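Local structure of 70 kDa protein (Xanthomonas sp., 4B2N) at residues T512-L524 and Y629-H641. The protein is a rubber oxygenase, a diheme c-type cytochrome that cleaves rubber with dioxygen and is probably related to bacterial cytochrome c peroxidases. Sequence-based numbering, arbitrary orientation.
Sequences TAPYFHNGSVPNL and YNSYLYGNDNGGH. With HEC (heme c), chain D.
N518 reaches across from the type I beta turn F516-G519, in the cytochrome c-like region, and gives both N-H bonds of its side-chain amide to the loop that runs on to H641, an axial ligand of a c-type heme. Its ND2 lies 2.7 Å from D637 O and 3.1 Å from G635 O, and both acceptors sit close to the amide plane, which fixes the rotation about CB-CG. An asparagine suits the place because its other end also works: S520 OG donates to N518 OD1 at 2.6 Å, which fixes which way round the amide lies. With chi1 of 50°, OG sits between the backbone N and the carbonyl carbon of S520, within reach of that oxygen. G519, with its positive phi, suits the end of the turn, and S520 and V521 form a classic beta bulge opposite Y515.

The tight part continues at Y629, whose ring takes S520 CA over one face in a CH-pi contact, 3.9 Å from the ring centroid. The phenol is long enough for Y629 OH to donate to N636 O, which lies at the ring edge, while S520 CB packs against the hydroxyl. Toward the heme, F516 brings its CZ to within 3.4 Å of H641 CB; the ring planes are inclined by 39°. Helix 524-528 adds V527 against both. H641 shares the iron with H394 on the other side of the heme, and F516 N donates to propionate oxygen O1A.

On the solvent side, partly exposed D637 points its CB away from 512-524, and its OD2 accepts from G639 N in an Asx turn. Elsewhere water replaces direct contact. One water donates to S520 O, which also accepts from W537 NE1 of strand 536-538. Another bridges the segments, donating to N518 O at 2.7 Å and to N636 OD1 at 2.8 Å.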
loop_
_atom_site.group_PDB
_atom_site.type_symbol
_atom_site.label_atom_id
_atom_site.label_comp_id
_atom_site.label_asym_id
_atom_site.label_seq_id
_atom_site.Cartn_x
_atom_site.Cartn_y
_atom_site.Cartn_z
ATOM N N THR A 512 8.270 9.227 5.534
ATOM C CA THR A 512 7.942 7.996 4.787
ATOM C C THR A 512 8.996 7.597 3.774
ATOM O O THR A 512 8.691 6.908 2.795
ATOM C CB THR A 512 6.548 8.079 4.135
ATOM O OG1 THR A 512 6.577 9.120 3.131
ATOM C CG2 THR A 512 5.470 8.473 5.174
ATOM N N ALA A 513 10.252 7.985 3.980
ATOM C CA ALA A 513 11.274 7.510 3.047
ATOM C C ALA A 513 11.386 5.921 3.165
ATOM O O ALA A 513 11.090 5.347 4.202
ATOM C CB ALA A 513 12.611 8.203 3.371
ATOM N N PRO A 514 11.791 5.220 2.080
ATOM C CA PRO A 514 12.157 5.786 0.769
ATOM C C PRO A 514 10.941 6.078 -0.144
ATOM O O PRO A 514 9.773 5.718 0.175
ATOM C CB PRO A 514 13.007 4.669 0.167
ATOM C CG PRO A 514 12.434 3.360 0.741
ATOM C CD PRO A 514 12.010 3.744 2.136
ATOM N N TYR A 515 11.197 6.808 -1.244
ATOM C CA TYR A 515 10.125 7.406 -2.020
ATOM C C TYR A 515 9.876 6.730 -3.405
ATOM O O TYR A 515 10.743 5.976 -3.907
ATOM C CB TYR A 515 10.437 8.921 -2.211
ATOM C CG TYR A 515 10.528 9.602 -0.861
ATOM C CD1 TYR A 515 9.378 9.805 -0.091
ATOM C CD2 TYR A 515 11.772 9.969 -0.322
ATOM C CE1 TYR A 515 9.471 10.407 1.163
ATOM C CE2 TYR A 515 11.883 10.584 0.925
ATOM C CZ TYR A 515 10.691 10.799 1.665
ATOM O OH TYR A 515 10.682 11.334 2.908
ATOM N N PHE A 516 8.773 7.128 -4.052
ATOM C CA PHE A 516 8.249 6.574 -5.266
ATOM C C PHE A 516 7.600 5.228 -5.010
ATOM O O PHE A 516 7.822 4.606 -3.977
ATOM C CB PHE A 516 9.285 6.466 -6.412
ATOM C CG PHE A 516 9.870 7.790 -6.801
ATOM C CD1 PHE A 516 9.182 8.963 -6.545
ATOM C CD2 PHE A 516 11.100 7.840 -7.455
ATOM C CE1 PHE A 516 9.704 10.210 -6.907
ATOM C CE2 PHE A 516 11.658 9.065 -7.835
ATOM C CZ PHE A 516 10.941 10.245 -7.558
ATOM N N HIS A 517 6.825 4.792 -5.981
ATOM C CA HIS A 517 5.969 3.607 -5.796
ATOM C C HIS A 517 6.762 2.357 -5.550
ATOM O O HIS A 517 6.190 1.394 -5.106
ATOM C CB HIS A 517 5.028 3.457 -6.970
ATOM C CG HIS A 517 5.722 3.123 -8.255
ATOM N ND1 HIS A 517 6.252 4.094 -9.121
ATOM C CD2 HIS A 517 5.955 1.903 -8.847
ATOM C CE1 HIS A 517 6.776 3.456 -10.196
ATOM N NE2 HIS A 517 6.600 2.121 -10.024
ATOM N N ASN A 518 8.058 2.340 -5.879
ATOM C CA ASN A 518 8.890 1.162 -5.621
ATOM C C ASN A 518 9.899 1.328 -4.438
ATOM O O ASN A 518 10.802 0.497 -4.265
ATOM C CB ASN A 518 9.648 0.728 -6.902
ATOM C CG ASN A 518 10.557 1.864 -7.453
ATOM O OD1 ASN A 518 10.616 2.937 -6.858
ATOM N ND2 ASN A 518 11.118 1.667 -8.647
ATOM N N GLY A 519 9.746 2.408 -3.669
ATOM C CA GLY A 519 10.603 2.766 -2.543
ATOM C C GLY A 519 12.060 2.808 -2.954
ATOM O O GLY A 519 12.944 2.352 -2.220
ATOM N N SER A 520 12.366 3.416 -4.086
ATOM C CA SER A 520 13.728 3.331 -4.662
ATOM C C SER A 520 14.642 4.494 -4.319
ATOM O O SER A 520 15.857 4.364 -4.469
ATOM C CB SER A 520 13.694 3.258 -6.188
ATOM O OG SER A 520 12.875 4.289 -6.739
ATOM N N VAL A 521 14.075 5.605 -3.889
ATOM C CA VAL A 521 14.879 6.781 -3.605
ATOM C C VAL A 521 14.951 7.097 -2.082
ATOM O O VAL A 521 13.942 7.345 -1.449
ATOM C CB VAL A 521 14.335 7.976 -4.346
ATOM C CG1 VAL A 521 15.189 9.219 -3.991
ATOM C CG2 VAL A 521 14.324 7.606 -5.813
ATOM N N PRO A 522 16.170 7.097 -1.497
ATOM C CA PRO A 522 16.175 7.027 -0.030
ATOM C C PRO A 522 15.882 8.333 0.655
ATOM O O PRO A 522 15.577 8.317 1.831
ATOM C CB PRO A 522 17.614 6.624 0.292
ATOM C CG PRO A 522 18.411 7.204 -0.862
ATOM C CD PRO A 522 17.524 6.956 -2.068
ATOM N N ASN A 523 15.981 9.470 -0.048
ATOM C CA ASN A 523 15.660 10.727 0.634
ATOM C C ASN A 523 14.996 11.747 -0.258
ATOM O O ASN A 523 14.933 11.597 -1.481
ATOM C CB ASN A 523 16.867 11.328 1.422
ATOM C CG ASN A 523 18.074 11.638 0.536
ATOM O OD1 ASN A 523 19.289 11.591 0.989
ATOM N ND2 ASN A 523 17.799 11.963 -0.693
ATOM N N LEU A 524 14.452 12.778 0.356
ATOM C CA LEU A 524 13.690 13.746 -0.395
ATOM C C LEU A 524 14.565 14.586 -1.293
ATOM O O LEU A 524 14.182 14.930 -2.472
ATOM C CB LEU A 524 12.900 14.634 0.572
ATOM C CG LEU A 524 11.481 14.728 0.043
ATOM C CD1 LEU A 524 10.500 14.583 1.176
ATOM C CD2 LEU A 524 11.319 16.039 -0.742
ATOM N N TYR A 629 19.084 -1.923 -1.083
ATOM C CA TYR A 629 18.191 -1.639 -2.196
ATOM C C TYR A 629 18.989 -1.658 -3.504
ATOM O O TYR A 629 19.960 -0.907 -3.650
ATOM C CB TYR A 629 17.491 -0.294 -2.085
ATOM C CG TYR A 629 16.434 -0.172 -3.195
ATOM C CD1 TYR A 629 15.128 -0.674 -3.007
ATOM C CD2 TYR A 629 16.753 0.400 -4.425
ATOM C CE1 TYR A 629 14.180 -0.587 -4.016
ATOM C CE2 TYR A 629 15.796 0.495 -5.443
ATOM C CZ TYR A 629 14.527 0.021 -5.228
ATOM O OH TYR A 629 13.597 0.095 -6.240
ATOM N N ASN A 630 18.504 -2.436 -4.461
ATOM C CA ASN A 630 19.119 -2.558 -5.769
ATOM C C ASN A 630 18.181 -2.058 -6.878
ATOM O O ASN A 630 17.222 -2.766 -7.281
ATOM C CB ASN A 630 19.509 -3.994 -6.044
ATOM C CG ASN A 630 20.317 -4.126 -7.353
ATOM O OD1 ASN A 630 20.405 -3.173 -8.163
ATOM N ND2 ASN A 630 20.930 -5.281 -7.544
ATOM N N SER A 631 18.482 -0.864 -7.394
ATOM C CA SER A 631 17.680 -0.231 -8.469
ATOM C C SER A 631 17.636 -0.984 -9.822
ATOM O O SER A 631 16.808 -0.678 -10.673
ATOM C CB SER A 631 18.216 1.186 -8.784
ATOM O OG SER A 631 17.742 2.071 -7.831
ATOM N N TYR A 632 18.590 -1.887 -10.041
ATOM C CA TYR A 632 18.684 -2.707 -11.252
ATOM C C TYR A 632 17.731 -3.925 -11.320
ATOM O O TYR A 632 17.524 -4.455 -12.383
ATOM C CB TYR A 632 20.140 -3.131 -11.491
ATOM C CG TYR A 632 20.986 -1.950 -11.761
ATOM C CD1 TYR A 632 20.690 -1.133 -12.841
ATOM C CD2 TYR A 632 22.035 -1.579 -10.904
ATOM C CE1 TYR A 632 21.449 -0.030 -13.132
ATOM C CE2 TYR A 632 22.808 -0.450 -11.184
ATOM C CZ TYR A 632 22.500 0.314 -12.305
ATOM O OH TYR A 632 23.198 1.455 -12.629
ATOM N N LEU A 633 17.105 -4.316 -10.226
ATOM C CA LEU A 633 16.155 -5.411 -10.324
ATOM C C LEU A 633 14.902 -4.933 -11.055
ATOM O O LEU A 633 14.631 -3.715 -11.142
ATOM C CB LEU A 633 15.827 -6.046 -8.941
ATOM C CG LEU A 633 17.070 -6.451 -8.119
ATOM C CD1 LEU A 633 16.518 -6.982 -6.789
ATOM C CD2 LEU A 633 17.967 -7.484 -8.782
ATOM N N TYR A 634 14.174 -5.896 -11.609
ATOM C CA TYR A 634 12.962 -5.635 -12.343
ATOM C C TYR A 634 12.014 -4.763 -11.498
ATOM O O TYR A 634 11.680 -5.141 -10.384
ATOM C CB TYR A 634 12.287 -6.989 -12.643
ATOM C CG TYR A 634 10.994 -6.938 -13.459
ATOM C CD1 TYR A 634 9.743 -6.772 -12.836
ATOM C CD2 TYR A 634 11.013 -7.080 -14.850
ATOM C CE1 TYR A 634 8.564 -6.775 -13.568
ATOM C CE2 TYR A 634 9.826 -7.049 -15.577
ATOM C CZ TYR A 634 8.631 -6.881 -14.938
ATOM O OH TYR A 634 7.480 -6.870 -15.670
ATOM N N GLY A 635 11.589 -3.622 -12.048
ATOM C CA GLY A 635 10.583 -2.823 -11.440
ATOM C C GLY A 635 11.185 -1.848 -10.461
ATOM O O GLY A 635 10.440 -1.045 -9.905
ATOM N N ASN A 636 12.510 -1.921 -10.223
ATOM C CA ASN A 636 13.145 -1.212 -9.115
ATOM C C ASN A 636 13.831 0.089 -9.574
ATOM O O ASN A 636 14.493 0.720 -8.756
ATOM C CB ASN A 636 14.230 -2.077 -8.390
ATOM C CG ASN A 636 13.654 -2.886 -7.201
ATOM O OD1 ASN A 636 12.419 -3.020 -7.027
ATOM N ND2 ASN A 636 14.534 -3.367 -6.348
ATOM N N ASP A 637 13.672 0.497 -10.832
ATOM C CA ASP A 637 14.448 1.657 -11.342
ATOM C C ASP A 637 14.174 2.887 -10.468
ATOM O O ASP A 637 13.061 3.048 -9.929
ATOM C CB ASP A 637 14.088 1.964 -12.825
ATOM C CG ASP A 637 14.923 3.079 -13.395
ATOM O OD1 ASP A 637 16.088 2.810 -13.582
ATOM O OD2 ASP A 637 14.432 4.212 -13.643
ATOM N N ASN A 638 15.181 3.781 -10.343
ATOM C CA ASN A 638 15.061 4.903 -9.448
ATOM C C ASN A 638 14.950 6.181 -10.271
ATOM O O ASN A 638 15.114 7.254 -9.725
ATOM C CB ASN A 638 16.264 4.983 -8.480
ATOM C CG ASN A 638 17.567 5.268 -9.206
ATOM O OD1 ASN A 638 17.652 5.022 -10.400
ATOM N ND2 ASN A 638 18.560 5.796 -8.508
ATOM N N GLY A 639 14.664 6.044 -11.564
ATOM C CA GLY A 639 14.694 7.217 -12.507
ATOM C C GLY A 639 13.356 7.885 -12.504
ATOM O O GLY A 639 12.402 7.380 -11.899
ATOM N N GLY A 640 13.232 9.017 -13.199
ATOM C CA GLY A 640 11.915 9.657 -13.262
ATOM C C GLY A 640 11.704 10.829 -12.312
ATOM O O GLY A 640 12.590 11.201 -11.523
ATOM N N HIS A 641 10.535 11.467 -12.415
ATOM C CA HIS A 641 10.276 12.656 -11.651
ATOM C C HIS A 641 11.502 13.581 -11.795
ATOM O O HIS A 641 11.938 14.219 -10.842
ATOM C CB HIS A 641 10.048 12.234 -10.188
ATOM C CG HIS A 641 9.381 13.278 -9.347
ATOM N ND1 HIS A 641 10.038 14.335 -8.832
ATOM C CD2 HIS A 641 8.074 13.370 -8.900
ATOM C CE1 HIS A 641 9.178 15.043 -8.067
ATOM N NE2 HIS A 641 7.990 14.448 -8.125
HETATM FE FE HEC D . 6.283 14.853 -7.209
HETATM C CHA HEC D . 6.359 11.542 -6.224
HETATM C CHB HEC D . 7.664 15.898 -4.092
HETATM C CHC HEC D . 6.693 18.054 -8.334
HETATM C CHD HEC D . 4.034 14.096 -9.664
HETATM N NA HEC D . 6.773 13.921 -5.481
HETATM C C1A HEC D . 6.890 12.521 -5.304
HETATM C C2A HEC D . 7.478 12.192 -4.007
HETATM C C3A HEC D . 7.849 13.473 -3.380
HETATM C C4A HEC D . 7.472 14.492 -4.338
HETATM C CMA HEC D . 8.472 13.639 -2.011
HETATM C CAA HEC D . 7.588 10.818 -3.351
HETATM C CBA HEC D . 6.153 10.657 -2.729
HETATM C CGA HEC D . 5.944 9.225 -2.212
HETATM O O1A HEC D . 6.844 8.387 -2.481
HETATM O O2A HEC D . 4.945 8.855 -1.494
HETATM N NB HEC D . 7.074 16.656 -6.322
HETATM C C1B HEC D . 7.564 16.931 -5.114
HETATM C C2B HEC D . 7.999 18.313 -4.887
HETATM C C3B HEC D . 7.720 18.948 -6.189
HETATM C C4B HEC D . 7.163 17.856 -6.969
HETATM C CMB HEC D . 8.573 18.885 -3.612
HETATM C CAB HEC D . 7.990 20.372 -6.627
HETATM C CBB HEC D . 9.349 20.688 -6.717
HETATM N NC HEC D . 5.428 15.910 -8.596
HETATM C C1C HEC D . 5.812 17.195 -9.071
HETATM C C2C HEC D . 5.202 17.595 -10.334
HETATM C C3C HEC D . 4.420 16.445 -10.712
HETATM C C4C HEC D . 4.656 15.398 -9.678
HETATM C CMC HEC D . 5.352 18.913 -11.078
HETATM C CAC HEC D . 3.605 16.355 -11.967
HETATM C CBC HEC D . 4.063 16.603 -13.208
HETATM N ND HEC D . 5.330 13.205 -7.763
HETATM C C1D HEC D . 4.520 13.010 -8.798
HETATM C C2D HEC D . 4.039 11.658 -9.049
HETATM C C3D HEC D . 4.733 10.888 -8.044
HETATM C C4D HEC D . 5.504 11.910 -7.342
HETATM C CMD HEC D . 3.083 11.174 -10.110
HETATM C CAD HEC D . 4.634 9.399 -7.805
HETATM C CBD HEC D . 5.843 8.802 -8.542
HETATM C CGD HEC D . 5.940 7.304 -8.379
HETATM O O1D HEC D . 6.019 6.545 -9.354
HETATM O O2D HEC D . 5.895 6.911 -7.232
HETATM O O HOH W 1 10.840 -2.164 -4.868
HETATM O O HOH W 2 17.956 6.053 -5.418
#